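Local coordinates for protein phosphatase YwpJ (Bacillus subtilis, PDB 1NRW) that dephosphorylates phosphorylated five- and six-carbon sugars and nucleoside monophosphates in vitro and, less readily, FMN, as a magnesium-dependent phosphatase of the HAD-like hydrolase superfamily, at residues 98-104 / 157-161; 123-128 / 176-180; 253-259 / 269-275. All blocks are in the same frame, centred on the assembly; numbering follows the deposited sequence.

Contact 1: residues 98-104 / 157-161; sequences ESENYYY and INSFQ
The ring of Phe-160 is met at its edge, close to its plane, by the carboxylate of Glu-98, whose OE2 lies 3.3 Å from Phe-160 CD2; the two planes are turned 66° apart. A T-shaped stack with Tyr-91 and the side chain of Leu-94 add to the packing of the phenylalanine against helix 87-99. At the phenol end of Tyr-104, Glu-98 OE1 sits in the ring plane, while Ile-157 CD1 and Phe-160 CB approach obliquely. These groups join the last turn of helix 87-99 and the start of strand 103-108 to the loop after strand 154-156, an edge strand of the second, six-stranded sheet. The helix closes in a Schellman motif, with Asn-101 at positive phi, so the chain turns back and brings the phenol of Tyr-104 to the carboxylate of Glu-98. Glutamate is long enough to bridge the gap: with CG anti to the backbone N (chi1 -174°), its carboxylate reaches the loop. There two donors fix its rotation: Glu-98 OE2 takes the hydroxyl of Ser-159 OG on its syn lone pair at 2.7 Å, and Glu-98 OE1 accepts from Phe-160 N at 2.9 Å. Tyr-104 OH is a probable third donor to Glu-98 OE1, though the modelled bond is suspiciously short.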
loop_
_atom_site.group_PDB
_atom_site.type_symbol
_atom_site.label_atom_id
_atom_site.label_comp_id
_atom_site.label_asym_id
_atom_site.label_seq_id
_atom_site.Cartn_x
_atom_site.Cartn_y
_atom_site.Cartn_z
ATOM N N GLU A 98 0.608 -15.260 15.028
ATOM C CA GLU A 98 -0.460 -15.495 15.989
ATOM C C GLU A 98 0.072 -16.010 17.323
ATOM O O GLU A 98 -0.351 -15.552 18.379
ATOM C CB GLU A 98 -1.480 -16.476 15.402
ATOM C CG GLU A 98 -2.711 -16.691 16.264
ATOM C CD GLU A 98 -3.790 -17.471 15.540
ATOM O OE1 GLU A 98 -4.420 -16.907 14.618
ATOM O OE2 GLU A 98 -4.000 -18.652 15.888
ATOM N N SER A 99 1.011 -16.948 17.276
ATOM C CA SER A 99 1.571 -17.505 18.505
ATOM C C SER A 99 2.382 -16.470 19.279
ATOM O O SER A 99 2.491 -16.552 20.505
ATOM C CB SER A 99 2.457 -18.717 18.194
ATOM O OG SER A 99 3.653 -18.342 17.532
ATOM N N GLU A 100 2.938 -15.492 18.568
ATOM C CA GLU A 100 3.748 -14.454 19.202
ATOM C C GLU A 100 2.978 -13.188 19.567
ATOM O O GLU A 100 3.573 -12.163 19.896
ATOM C CB GLU A 100 4.941 -14.098 18.315
ATOM C CG GLU A 100 6.069 -15.117 18.360
ATOM C CD GLU A 100 6.576 -15.354 19.771
ATOM O OE1 GLU A 100 6.786 -14.365 20.504
ATOM O OE2 GLU A 100 6.770 -16.530 20.146
ATOM N N ASN A 101 1.657 -13.257 19.487
ATOM C CA ASN A 101 0.803 -12.136 19.861
ATOM C C ASN A 101 0.901 -10.858 19.028
ATOM O O ASN A 101 0.775 -9.754 19.556
ATOM C CB ASN A 101 1.034 -11.810 21.336
ATOM C CG ASN A 101 0.903 -13.032 22.216
ATOM O OD1 ASN A 101 -0.142 -13.682 22.233
ATOM N ND2 ASN A 101 1.966 -13.362 22.945
ATOM N N TYR A 102 1.139 -11.005 17.731
ATOM C CA TYR A 102 1.181 -9.850 16.842
ATOM C C TYR A 102 -0.233 -9.692 16.305
ATOM O O TYR A 102 -0.941 -10.688 16.153
ATOM C CB TYR A 102 2.091 -10.115 15.641
ATOM C CG TYR A 102 3.568 -10.089 15.930
ATOM C CD1 TYR A 102 4.303 -8.905 15.805
ATOM C CD2 TYR A 102 4.236 -11.248 16.315
ATOM C CE1 TYR A 102 5.674 -8.883 16.058
ATOM C CE2 TYR A 102 5.599 -11.238 16.572
ATOM C CZ TYR A 102 6.312 -10.057 16.442
ATOM O OH TYR A 102 7.659 -10.059 16.702
ATOM N N TYR A 103 -0.661 -8.460 16.042
ATOM C CA TYR A 103 -1.966 -8.266 15.424
ATOM C C TYR A 103 -1.612 -8.548 13.966
ATOM O O TYR A 103 -0.483 -8.279 13.548
ATOM C CB TYR A 103 -2.447 -6.811 15.495
ATOM C CG TYR A 103 -2.834 -6.280 16.853
ATOM C CD1 TYR A 103 -2.923 -7.116 17.964
ATOM C CD2 TYR A 103 -3.102 -4.920 17.026
ATOM C CE1 TYR A 103 -3.264 -6.606 19.219
ATOM C CE2 TYR A 103 -3.445 -4.403 18.270
ATOM C CZ TYR A 103 -3.519 -5.249 19.362
ATOM O OH TYR A 103 -3.823 -4.730 20.601
ATOM N N TYR A 104 -2.542 -9.083 13.188
ATOM C CA TYR A 104 -2.229 -9.332 11.789
ATOM C C TYR A 104 -3.447 -9.275 10.884
ATOM O O TYR A 104 -4.583 -9.455 11.328
ATOM C CB TYR A 104 -1.479 -10.670 11.635
ATOM C CG TYR A 104 -2.292 -11.916 11.914
ATOM C CD1 TYR A 104 -3.094 -12.486 10.922
ATOM C CD2 TYR A 104 -2.258 -12.529 13.166
ATOM C CE1 TYR A 104 -3.840 -13.633 11.168
ATOM C CE2 TYR A 104 -3.001 -13.679 13.427
ATOM C CZ TYR A 104 -3.790 -14.223 12.424
ATOM O OH TYR A 104 -4.532 -15.354 12.671
ATOM N N ILE A 157 -11.762 -14.214 11.935
ATOM C CA ILE A 157 -11.385 -15.614 12.070
ATOM C C ILE A 157 -10.898 -15.795 13.504
ATOM O O ILE A 157 -10.298 -14.886 14.081
ATOM C CB ILE A 157 -10.249 -16.032 11.094
ATOM C CG1 ILE A 157 -9.012 -15.158 11.308
ATOM C CG2 ILE A 157 -10.743 -15.957 9.655
ATOM C CD1 ILE A 157 -7.806 -15.605 10.501
ATOM N N ASN A 158 -11.174 -16.956 14.087
ATOM C CA ASN A 158 -10.747 -17.236 15.454
ATOM C C ASN A 158 -9.259 -17.555 15.456
ATOM O O ASN A 158 -8.541 -17.213 16.395
ATOM C CB ASN A 158 -11.531 -18.425 16.022
ATOM C CG ASN A 158 -13.028 -18.181 16.047
ATOM O OD1 ASN A 158 -13.510 -17.277 16.730
ATOM N ND2 ASN A 158 -13.776 -18.985 15.293
ATOM N N SER A 159 -8.804 -18.209 14.392
ATOM C CA SER A 159 -7.401 -18.585 14.248
ATOM C C SER A 159 -7.029 -18.670 12.773
ATOM O O SER A 159 -7.878 -18.953 11.929
ATOM C CB SER A 159 -7.140 -19.937 14.912
ATOM O OG SER A 159 -5.789 -20.330 14.747
ATOM N N PHE A 160 -5.757 -18.428 12.473
ATOM C CA PHE A 160 -5.256 -18.477 11.100
ATOM C C PHE A 160 -5.517 -19.866 10.533
ATOM O O PHE A 160 -5.575 -20.059 9.320
ATOM C CB PHE A 160 -3.751 -18.198 11.083
ATOM C CG PHE A 160 -2.918 -19.345 11.593
ATOM C CD1 PHE A 160 -2.338 -20.248 10.705
ATOM C CD2 PHE A 160 -2.746 -19.545 12.959
ATOM C CE1 PHE A 160 -1.598 -21.337 11.170
ATOM C CE2 PHE A 160 -2.009 -20.629 13.437
ATOM C CZ PHE A 160 -1.434 -21.529 12.541
ATOM N N GLN A 161 -5.665 -20.833 11.431
ATOM C CA GLN A 161 -5.909 -22.219 11.053
ATOM C C GLN A 161 -7.096 -22.339 10.100
ATOM O O GLN A 161 -7.083 -23.154 9.177
ATOM C CB GLN A 161 -6.186 -23.049 12.304
ATOM C CG GLN A 161 -5.828 -24.508 12.178
ATOM C CD GLN A 161 -4.373 -24.765 12.503
ATOM O OE1 GLN A 161 -3.924 -24.525 13.628
ATOM N NE2 GLN A 161 -3.627 -25.258 11.524
#

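Contact 2: residues 123-128 / 176-180; sequences DVELDR and LGFSF
Phe-178 and Val-124 bury the most surface here, followed by Leu-176, and their meeting sets helix 118-132 across strand 172-178. Val-124 CG2 lies over one face of the Phe-178 ring in a CH-pi contact, 4.0 Å from its centroid and offset toward the rim. The valine's other methyl serves the next apolar residue on the same side of the strand: the first torsion (chi1 174°) swings Val-124 CG1 away from the amide nitrogen and out to Leu-176 CD2, at 4.1 Å. A beta-branched residue suits this position because its two methyls can straddle the gap between Phe-178 and Leu-176, which share the helix-facing side because they are two apart in the strand.

Around the phenylalanine the packing continues at the rim. Asp-127 CB comes to its edge, 3.8 Å from Phe-178 CE1, while the Asp-127 carboxylate is engaged by His-206. Phe-178 CE2 in turn stands over the centre of one face of the Phe-180 ring, and that ring's edge meets Asp-123, OD2 being 3.5 Å from Phe-180 CZ. One turn of helix beyond Val-124, Arg-128 NH2 packs on Leu-176 CD1 at 3.3 Å.

The axes of helix 123-128 and strand 176-178 cross at 94°, 10.4 Å apart at closest approach. Arg-128 NH1 makes a long, weak ion pair with a phosphate ion that probably came from the crystallisation liquor but lies near the active site. A helix packed on a sheet in this way belongs to the alpha/beta cap domain of Cof-type HAD phosphatases, here with Arg-128 facing the catalytic core.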
loop_
_atom_site.group_PDB
_atom_site.type_symbol
_atom_site.label_atom_id
_atom_site.label_comp_id
_atom_site.label_asym_id
_atom_site.label_seq_id
_atom_site.Cartn_x
_atom_site.Cartn_y
_atom_site.Cartn_z
ATOM N N ASP A 123 -6.468 0.677 15.876
ATOM C CA ASP A 123 -5.133 1.073 16.297
ATOM C C ASP A 123 -4.140 0.878 15.156
ATOM O O ASP A 123 -3.219 1.680 14.980
ATOM C CB ASP A 123 -4.679 0.283 17.533
ATOM C CG ASP A 123 -5.329 0.789 18.818
ATOM O OD1 ASP A 123 -5.721 1.973 18.866
ATOM O OD2 ASP A 123 -5.436 0.005 19.782
ATOM N N VAL A 124 -4.321 -0.192 14.387
ATOM C CA VAL A 124 -3.433 -0.445 13.257
ATOM C C VAL A 124 -3.603 0.697 12.253
ATOM O O VAL A 124 -2.626 1.249 11.743
ATOM C CB VAL A 124 -3.765 -1.795 12.567
ATOM C CG1 VAL A 124 -2.919 -1.955 11.297
ATOM C CG2 VAL A 124 -3.490 -2.959 13.531
ATOM N N GLU A 125 -4.849 1.060 11.978
ATOM C CA GLU A 125 -5.117 2.131 11.029
ATOM C C GLU A 125 -4.616 3.481 11.520
ATOM O O GLU A 125 -4.017 4.242 10.759
ATOM C CB GLU A 125 -6.608 2.186 10.728
ATOM C CG GLU A 125 -7.092 0.950 9.999
ATOM C CD GLU A 125 -6.380 0.740 8.669
ATOM O OE1 GLU A 125 -5.707 -0.304 8.494
ATOM O OE2 GLU A 125 -6.500 1.624 7.795
ATOM N N LEU A 126 -4.856 3.782 12.792
ATOM C CA LEU A 126 -4.391 5.042 13.354
ATOM C C LEU A 126 -2.873 5.150 13.200
ATOM O O LEU A 126 -2.342 6.233 12.965
ATOM C CB LEU A 126 -4.775 5.136 14.835
ATOM C CG LEU A 126 -4.674 6.518 15.484
ATOM C CD1 LEU A 126 -5.578 7.509 14.752
ATOM C CD2 LEU A 126 -5.085 6.410 16.948
ATOM N N ASP A 127 -2.173 4.025 13.332
ATOM C CA ASP A 127 -0.719 4.034 13.183
ATOM C C ASP A 127 -0.351 4.447 11.751
ATOM O O ASP A 127 0.640 5.146 11.536
ATOM C CB ASP A 127 -0.143 2.649 13.511
ATOM C CG ASP A 127 1.377 2.594 13.375
ATOM O OD1 ASP A 127 2.068 3.465 13.949
ATOM O OD2 ASP A 127 1.883 1.673 12.701
ATOM N N ARG A 128 -1.149 4.015 10.776
ATOM C CA ARG A 128 -0.900 4.384 9.380
ATOM C C ARG A 128 -1.021 5.903 9.233
ATOM O O ARG A 128 -0.143 6.549 8.659
ATOM C CB ARG A 128 -1.920 3.733 8.443
ATOM C CG ARG A 128 -1.827 2.226 8.258
ATOM C CD ARG A 128 -3.008 1.810 7.378
ATOM N NE ARG A 128 -3.103 0.383 7.074
ATOM C CZ ARG A 128 -2.425 -0.233 6.108
ATOM N NH1 ARG A 128 -1.577 0.444 5.345
ATOM N NH2 ARG A 128 -2.636 -1.521 5.873
ATOM N N LEU A 176 0.107 -8.412 6.818
ATOM C CA LEU A 176 0.544 -7.285 7.633
ATOM C C LEU A 176 0.654 -7.738 9.088
ATOM O O LEU A 176 -0.249 -8.394 9.605
ATOM C CB LEU A 176 -0.456 -6.125 7.519
ATOM C CG LEU A 176 -0.181 -4.853 8.342
ATOM C CD1 LEU A 176 -0.839 -3.660 7.669
ATOM C CD2 LEU A 176 -0.696 -5.021 9.777
ATOM N N GLY A 177 1.782 -7.413 9.714
ATOM C CA GLY A 177 2.016 -7.737 11.111
ATOM C C GLY A 177 2.147 -6.426 11.865
ATOM O O GLY A 177 2.753 -5.484 11.360
ATOM N N PHE A 178 1.600 -6.359 13.075
ATOM C CA PHE A 178 1.637 -5.126 13.857
ATOM C C PHE A 178 1.907 -5.392 15.331
ATOM O O PHE A 178 1.461 -6.399 15.879
ATOM C CB PHE A 178 0.285 -4.413 13.713
ATOM C CG PHE A 178 0.092 -3.233 14.635
ATOM C CD1 PHE A 178 0.259 -1.931 14.167
ATOM C CD2 PHE A 178 -0.298 -3.424 15.960
ATOM C CE1 PHE A 178 0.034 -0.829 15.002
ATOM C CE2 PHE A 178 -0.526 -2.333 16.809
ATOM C CZ PHE A 178 -0.359 -1.034 16.328
ATOM N N SER A 179 2.640 -4.478 15.961
ATOM C CA SER A 179 2.916 -4.566 17.394
ATOM C C SER A 179 3.247 -3.187 17.947
ATOM O O SER A 179 3.949 -2.408 17.303
ATOM C CB SER A 179 4.084 -5.506 17.692
ATOM O OG SER A 179 4.266 -5.616 19.095
ATOM N N PHE A 180 2.732 -2.885 19.135
ATOM C CA PHE A 180 3.005 -1.602 19.780
ATOM C C PHE A 180 4.435 -1.567 20.304
ATOM O O PHE A 180 4.985 -0.496 20.561
ATOM C CB PHE A 180 2.080 -1.392 20.984
ATOM C CG PHE A 180 0.653 -1.120 20.628
ATOM C CD1 PHE A 180 0.295 0.059 19.990
ATOM C CD2 PHE A 180 -0.343 -2.030 20.966
ATOM C CE1 PHE A 180 -1.041 0.333 19.697
ATOM C CE2 PHE A 180 -1.680 -1.765 20.678
ATOM C CZ PHE A 180 -2.027 -0.581 20.043
#

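Contact 3: residues 253-259 / 269-275; sequences KGVAMGN and DAVTLTN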
loop_
_atom_site.group_PDB
_atom_site.type_symbol
_atom_site.label_atom_id
_atom_site.label_comp_id
_atom_site.label_asym_id
_atom_site.label_seq_id
_atom_site.Cartn_x
_atom_site.Cartn_y
_atom_site.Cartn_z
ATOM N N LYS A 253 11.997 8.438 -12.716
ATOM C CA LYS A 253 12.040 9.570 -11.796
ATOM C C LYS A 253 11.310 9.214 -10.506
ATOM O O LYS A 253 10.108 8.940 -10.528
ATOM C CB LYS A 253 11.387 10.809 -12.418
ATOM C CG LYS A 253 12.161 11.404 -13.584
ATOM C CD LYS A 253 11.616 12.770 -13.998
ATOM C CE LYS A 253 11.821 13.818 -12.906
ATOM N NZ LYS A 253 11.501 15.202 -13.378
ATOM N N GLY A 254 12.048 9.195 -9.399
ATOM C CA GLY A 254 11.463 8.891 -8.105
ATOM C C GLY A 254 11.160 10.186 -7.374
ATOM O O GLY A 254 12.045 11.030 -7.217
ATOM N N VAL A 255 9.916 10.354 -6.930
ATOM C CA VAL A 255 9.523 11.574 -6.229
ATOM C C VAL A 255 9.100 11.292 -4.790
ATOM O O VAL A 255 8.319 10.375 -4.527
ATOM C CB VAL A 255 8.353 12.280 -6.959
ATOM C CG1 VAL A 255 8.031 13.606 -6.276
ATOM C CG2 VAL A 255 8.713 12.510 -8.425
ATOM N N ALA A 256 9.623 12.082 -3.858
ATOM C CA ALA A 256 9.284 11.922 -2.452
ATOM C C ALA A 256 8.271 12.984 -2.039
ATOM O O ALA A 256 8.379 14.142 -2.438
ATOM C CB ALA A 256 10.533 12.039 -1.596
HETATM N N MSE A 257 7.279 12.587 -1.250
HETATM C CA MSE A 257 6.277 13.530 -0.760
HETATM C C MSE A 257 6.942 14.429 0.284
HETATM O O MSE A 257 7.960 14.055 0.871
HETATM C CB MSE A 257 5.113 12.767 -0.109
HETATM C CG MSE A 257 4.300 11.933 -1.087
HETATM SE SE MSE A 257 3.427 13.046 -2.398
HETATM C CE MSE A 257 2.387 14.151 -1.188
ATOM N N GLY A 258 6.371 15.608 0.517
ATOM C CA GLY A 258 6.941 16.519 1.499
ATOM C C GLY A 258 6.946 15.934 2.906
ATOM O O GLY A 258 7.814 16.260 3.718
ATOM N N ASN A 259 5.981 15.058 3.179
ATOM C CA ASN A 259 5.841 14.404 4.480
ATOM C C ASN A 259 6.500 13.029 4.497
ATOM O O ASN A 259 6.284 12.241 5.420
ATOM C CB ASN A 259 4.354 14.245 4.823
ATOM C CG ASN A 259 3.564 13.574 3.702
ATOM O OD1 ASN A 259 3.471 14.099 2.595
ATOM N ND2 ASN A 259 2.992 12.407 3.992
ATOM N N ASP A 269 14.670 11.722 -6.613
ATOM C CA ASP A 269 15.276 12.609 -7.606
ATOM C C ASP A 269 14.603 13.978 -7.518
ATOM O O ASP A 269 15.136 14.984 -7.994
ATOM C CB ASP A 269 15.062 12.044 -9.010
ATOM C CG ASP A 269 15.588 10.632 -9.153
ATOM O OD1 ASP A 269 16.821 10.452 -9.080
ATOM O OD2 ASP A 269 14.770 9.703 -9.335
ATOM N N ALA A 270 13.418 13.999 -6.916
ATOM C CA ALA A 270 12.644 15.223 -6.760
ATOM C C ALA A 270 11.806 15.112 -5.493
ATOM O O ALA A 270 11.502 14.008 -5.036
ATOM C CB ALA A 270 11.737 15.431 -7.979
ATOM N N VAL A 271 11.455 16.257 -4.916
ATOM C CA VAL A 271 10.646 16.281 -3.703
ATOM C C VAL A 271 9.506 17.252 -3.937
ATOM O O VAL A 271 9.714 18.356 -4.449
ATOM C CB VAL A 271 11.464 16.751 -2.474
ATOM C CG1 VAL A 271 10.607 16.683 -1.213
ATOM C CG2 VAL A 271 12.710 15.885 -2.316
ATOM N N THR A 272 8.297 16.842 -3.570
ATOM C CA THR A 272 7.133 17.693 -3.760
ATOM C C THR A 272 6.575 18.150 -2.408
ATOM O O THR A 272 7.207 17.950 -1.369
ATOM C CB THR A 272 6.055 16.947 -4.596
ATOM O OG1 THR A 272 4.987 17.843 -4.927
ATOM C CG2 THR A 272 5.501 15.748 -3.825
ATOM N N LEU A 273 5.407 18.787 -2.428
ATOM C CA LEU A 273 4.775 19.284 -1.210
ATOM C C LEU A 273 4.211 18.121 -0.389
ATOM O O LEU A 273 4.259 16.975 -0.824
ATOM C CB LEU A 273 3.643 20.255 -1.571
ATOM C CG LEU A 273 4.024 21.332 -2.597
ATOM C CD1 LEU A 273 2.829 22.221 -2.899
ATOM C CD2 LEU A 273 5.183 22.153 -2.056
ATOM N N THR A 274 3.692 18.413 0.801
ATOM C CA THR A 274 3.115 17.354 1.636
ATOM C C THR A 274 1.811 16.869 1.012
ATOM O O THR A 274 1.240 17.533 0.140
ATOM C CB THR A 274 2.786 17.846 3.062
ATOM O OG1 THR A 274 1.759 18.845 2.998
ATOM C CG2 THR A 274 4.017 18.423 3.730
ATOM N N ASN A 275 1.324 15.717 1.466
ATOM C CA ASN A 275 0.076 15.204 0.922
ATOM C C ASN A 275 -1.051 16.204 1.142
ATOM O O ASN A 275 -1.881 16.409 0.256
ATOM C CB ASN A 275 -0.273 13.833 1.530
ATOM C CG ASN A 275 -0.347 13.843 3.054
ATOM O OD1 ASN A 275 0.287 14.658 3.724
ATOM N ND2 ASN A 275 -1.110 12.903 3.607
#
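Strand 253-256, helix 262-267 and strand 270-271 form a beta-alpha-beta unit at one edge of the Rossmann-like HAD core, and the two strands meet here in parallel. Ala-256 carries the regular pairing: its N donates to Ala-270 O and its O accepts from Thr-272 N, both at 2.9 Å. At the start of the pair, Gly-254 O receives two donors, Asp-269 N and Ala-270 N, while Asp-269 OD2 takes Gly-254 N on its anti lone pair at 2.8 Å, a nearly straight bond of 172°. Aspartate is short enough to turn back onto that amide. Val-255 CG2 and Ala-270 CB pack on one face of the sheet, Ala-256 and Val-271 on the other. Past the strands, the chains approach the metal site, where Asn-259 neighbours the calcium ligand Asp-240. Gly-258, too close to residues 272-274 for any side chain, gives its N to Leu-273 O. Bends at chi2 and chi3 curl Met-257, present as selenomethionine, so that its SE lies 3.7 Å from Thr-272 CG2 and its CE comes 3.3 Å from Asn-275 N. Asn-259 OD1 accepts Asn-275 N at 2.9 Å from above its amide plane, while Asn-259 ND2 donates to Gly-13 O and Ala-132 O.

How the contacts relate
From the N terminus, the chain first lays down most of the core sheet, then enters the second sheet and its helices. Contact 1 opens at 98-104 and closes at 157-161, tying the end of helix 87-99 to the loop after strand 154-156; contact 2 opens within that span, at 123-128, and closes later, at 176-180, so the two loops cross. They also touch: Tyr-103 O is probably hydrogen-bonded to Phe-178 N, between neighbouring strands 103-108 and 172-178. The chain then returns to the core, where contact 3, in series, joins its last two parallel strands, 253-256 and 270-271. Its centre lies about 36 Å from that of contact 1, but its nearest atoms come within about 8 Å of contact 2.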